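Local structure of AvGluR1 ligand binding domain (Adineta vaga, 4IO5) at residues S103-R108 with F178-T183. The protein binds amino acids such as glutamate and alanine through this ligand-binding domain and probably works as a ligand-gated ion channel of the glutamate receptor family. Residues are numbered along the deposited sequence; the frame is centred on the assembly and turned at random. Where two conformers were deposited one is given.
Sequences SDNSMR and FMDIGT. With ALA (alanine), chain C.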
ATOM      1  N   SER A 103      -4.093  -4.042  -3.026  1.00 11.70           N
ATOM      2  CA  SER A 103      -3.174  -5.041  -2.482  1.00 15.63           C
ATOM      3  C   SER A 103      -1.783  -4.478  -2.474  1.00 12.90           C
ATOM      4  O   SER A 103      -1.434  -3.670  -3.333  1.00 11.42           O
ATOM      5  CB  SER A 103      -3.130  -6.295  -3.370  1.00 15.00           C
ATOM      6  OG  SER A 103      -2.261  -7.299  -2.838  1.00 16.52           O
ATOM      7  N   ASP A 104      -0.992  -4.891  -1.491  0.55 10.07           N
ATOM      8  CA  ASP A 104       0.427  -4.667  -1.559  0.55 11.71           C
ATOM      9  C   ASP A 104       1.013  -5.637  -2.580  0.55 12.52           C
ATOM     10  O   ASP A 104       0.333  -6.537  -3.071  0.55 11.47           O
ATOM     11  CB  ASP A 104       1.101  -4.826  -0.182  0.55 22.69           C
ATOM     12  CG  ASP A 104       0.902  -6.204   0.436  0.55 31.29           C
ATOM     13  OD1 ASP A 104       0.489  -7.148  -0.265  0.55 36.03           O
ATOM     14  OD2 ASP A 104       1.174  -6.342   1.649  0.55 34.46           O
ATOM     15  N   ASN A 105       2.270  -5.438  -2.918  1.00 10.21           N
ATOM     16  CA  ASN A 105       2.923  -6.305  -3.892  1.00 10.11           C
ATOM     17  C   ASN A 105       4.414  -6.191  -3.749  1.00 15.21           C
ATOM     18  O   ASN A 105       4.924  -5.198  -3.223  1.00 12.24           O
ATOM     19  CB  ASN A 105       2.518  -5.891  -5.325  1.00  9.17           C
ATOM     20  CG  ASN A 105       3.102  -6.814  -6.402  1.00  9.50           C
ATOM     21  OD1 ASN A 105       2.953  -8.046  -6.333  1.00 10.00           O
ATOM     22  ND2 ASN A 105       3.784  -6.216  -7.400  1.00 13.54           N
ATOM     23  N   SER A 106       5.093  -7.210  -4.246  1.00 10.93           N
ATOM     24  CA  SER A 106       6.535  -7.181  -4.439  1.00 12.30           C
ATOM     25  C   SER A 106       6.855  -8.274  -5.442  1.00 14.90           C
ATOM     26  O   SER A 106       5.980  -9.058  -5.796  1.00 12.11           O
ATOM     27  CB  SER A 106       7.261  -7.467  -3.124  1.00 15.04           C
ATOM     28  OG  SER A 106       6.817  -8.706  -2.579  1.00 17.60           O
ATOM     29  N   MET A 107       8.106  -8.346  -5.885  1.00 10.23           N
ATOM     30  CA  MET A 107       8.485  -9.344  -6.876  1.00 10.40           C
ATOM     31  C   MET A 107       9.471 -10.308  -6.301  1.00 13.85           C
ATOM     32  O   MET A 107      10.163  -9.998  -5.339  1.00 14.59           O
ATOM     33  CB  MET A 107       9.076  -8.702  -8.127  1.00  9.68           C
ATOM     34  CG  MET A 107       8.078  -7.850  -8.894  1.00 17.12           C
ATOM     35  SD  MET A 107       8.637  -7.388 -10.556  1.00 18.26           S
ATOM     36  CE  MET A 107       9.375  -5.805 -10.192  1.00 25.77           C
ATOM     37  N   ARG A 108       9.476 -11.499  -6.875  1.00 11.70           N
ATOM     38  CA  ARG A 108      10.505 -12.498  -6.595  1.00 15.03           C
ATOM     39  C   ARG A 108      11.110 -13.038  -7.877  1.00 11.26           C
ATOM     40  O   ARG A 108      10.611 -12.824  -8.978  1.00 14.30           O
ATOM     41  CB  ARG A 108       9.933 -13.612  -5.722  1.00 25.85           C
ATOM     42  CG  ARG A 108       9.402 -13.012  -4.417  1.00 34.11           C
ATOM     43  CD  ARG A 108       9.336 -13.974  -3.299  1.00 33.54           C
ATOM     44  NE  ARG A 108      10.625 -14.571  -2.990  1.00 32.63           N
ATOM     45  CZ  ARG A 108      10.742 -15.711  -2.326  1.00 29.01           C
ATOM     46  NH1 ARG A 108       9.641 -16.337  -1.928  1.00 29.38           N
ATOM     47  NH2 ARG A 108      11.945 -16.225  -2.064  1.00 25.65           N
ATOM     48  N   PHE A 178      11.468 -12.652 -13.352  1.00 13.05           N
ATOM     49  CA  PHE A 178      10.890 -11.958 -12.193  1.00 12.09           C
ATOM     50  C   PHE A 178       9.374 -12.103 -12.233  1.00 19.57           C
ATOM     51  O   PHE A 178       8.756 -12.094 -13.299  1.00 13.46           O
ATOM     52  CB  PHE A 178      11.164 -10.439 -12.229  1.00 13.35           C
ATOM     53  CG  PHE A 178      12.627 -10.045 -12.265  1.00 19.26           C
ATOM     54  CD1 PHE A 178      13.610 -10.864 -11.766  1.00 19.84           C
ATOM     55  CD2 PHE A 178      12.995  -8.807 -12.776  1.00 20.54           C
ATOM     56  CE1 PHE A 178      14.951 -10.471 -11.795  1.00 23.77           C
ATOM     57  CE2 PHE A 178      14.311  -8.408 -12.805  1.00 21.65           C
ATOM     58  CZ  PHE A 178      15.295  -9.229 -12.305  1.00 24.14           C
ATOM     59  N   MET A 179       8.757 -12.148 -11.068  1.00 14.05           N
ATOM     60  CA  MET A 179       7.326 -12.348 -11.020  1.00  9.19           C
ATOM     61  C   MET A 179       6.773 -11.769  -9.728  1.00  8.73           C
ATOM     62  O   MET A 179       7.380 -11.916  -8.665  1.00 15.58           O
ATOM     63  CB  MET A 179       6.976 -13.824 -11.099  1.00 11.83           C
ATOM     64  CG  MET A 179       5.549 -14.116 -11.369  1.00 17.39           C
ATOM     65  SD  MET A 179       5.297 -15.884 -11.794  1.00 15.54           S
ATOM     66  CE  MET A 179       3.541 -15.828 -11.941  1.00 15.97           C
ATOM     67  N   ASP A 180       5.610 -11.125  -9.822  1.00 10.33           N
ATOM     68  CA  ASP A 180       4.899 -10.678  -8.628  1.00  7.83           C
ATOM     69  C   ASP A 180       4.686 -11.841  -7.679  1.00 12.68           C
ATOM     70  O   ASP A 180       4.384 -12.950  -8.103  1.00  8.89           O
ATOM     71  CB  ASP A 180       3.508 -10.119  -8.959  1.00  7.38           C
ATOM     72  CG  ASP A 180       3.523  -8.843  -9.762  1.00 15.89           C
ATOM     73  OD1 ASP A 180       4.501  -8.032  -9.702  1.00 11.61           O
ATOM     74  OD2 ASP A 180       2.494  -8.635 -10.466  1.00 13.47           O
ATOM     75  N   ILE A 181       4.790 -11.568  -6.388  1.00 11.89           N
ATOM     76  CA  ILE A 181       4.813 -12.618  -5.385  1.00 13.69           C
ATOM     77  C   ILE A 181       3.501 -13.398  -5.246  1.00  8.01           C
ATOM     78  O   ILE A 181       3.532 -14.630  -5.014  1.00  9.74           O
ATOM     79  CB  ILE A 181       5.203 -12.009  -4.020  1.00 18.47           C
ATOM     80  CG1 ILE A 181       5.461 -13.099  -2.988  1.00 21.32           C
ATOM     81  CG2 ILE A 181       4.150 -11.015  -3.561  1.00 16.31           C
ATOM     82  CD1 ILE A 181       6.041 -12.546  -1.687  1.00 25.84           C
ATOM     83  N   GLY A 182       2.357 -12.722  -5.360  1.00 10.03           N
ATOM     84  CA  GLY A 182       1.080 -13.403  -5.147  1.00 12.83           C
ATOM     85  C   GLY A 182       0.862 -14.461  -6.211  1.00 11.31           C
ATOM     86  O   GLY A 182       0.614 -15.640  -5.917  1.00  9.12           O
ATOM     87  N   THR A 183       0.951 -14.055  -7.466  1.00 11.39           N
ATOM     88  CA  THR A 183       0.828 -15.016  -8.559  1.00 11.01           C
ATOM     89  C   THR A 183       2.029 -15.979  -8.647  1.00  9.64           C
ATOM     90  O   THR A 183       1.862 -17.131  -9.003  1.00 10.37           O
ATOM     91  CB  THR A 183       0.626 -14.321  -9.903  1.00 11.51           C
ATOM     92  OG1 THR A 183       1.607 -13.281 -10.074  1.00 10.41           O
ATOM     93  CG2 THR A 183      -0.785 -13.723  -9.976  1.00 11.35           C
TER
HETATM   94  N   ALA C 301       1.902  -6.454 -11.984  1.00  6.38           N
HETATM   95  CA  ALA C 301       2.741  -6.409 -13.185  1.00  6.68           C
HETATM   96  C   ALA C 301       2.545  -5.121 -13.935  1.00  9.13           C
HETATM   97  O   ALA C 301       1.572  -4.382 -13.637  1.00  9.23           O
HETATM   98  CB  ALA C 301       2.432  -7.596 -14.078  1.00 10.56           C
HETATM   99  OXT ALA C 301       3.320  -4.779 -14.839  1.00  9.69           O
HETATM  100  O   HOH W   1       1.322  -9.912  -5.431  1.00 13.87           O
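The amide of N105 lies across the carboxylate of D180, their planes 90° apart, and N105 ND2 gives D180 OD1 a hydrogen bond of 3.0 Å. D180 OD1 lies almost in the plane of the N105 amide, whereas ND2 meets that oxygen from above the carboxylate plane. With CG anti to the backbone N (chi1 -177°), the side chain extends until its amide reaches D180, and both ends are used: a water 2.6 Å from N105 OD1 donates to it and accepts from G182 N, while ND2 is also hydrogen-bonded to S205 OG. Asparagine suits this place because it donates and accepts at once; an alanine here would probably leave D180 OD1 without this donor, the carboxylate freer to turn and the water without its amide partner. D180 OD2 accepts a hydrogen bond of 2.7 Å from ALA N, so N105 acts as a second-shell brace; D85, T87, R92 and A140 also hydrogen-bond the ligand. M107 CG rests 3.7 Å from D180 OD1, an apolar flank. Alongside, the strands pair antiparallel: R108 and M179 exchange two backbone hydrogen bonds, and I181 N, starting the helix, reaches S106 O at 2.8 Å. Branched I181 suits its place by parting, CD1 against R108 CD (3.9 Å), CG2 beside S106 OG, itself hydrogen-bonded to D201. An acidic residue at a strand-to-helix junction, holding the ligand's amino group, is characteristic of the clamshell ligand-binding domain of ionotropic glutamate receptors.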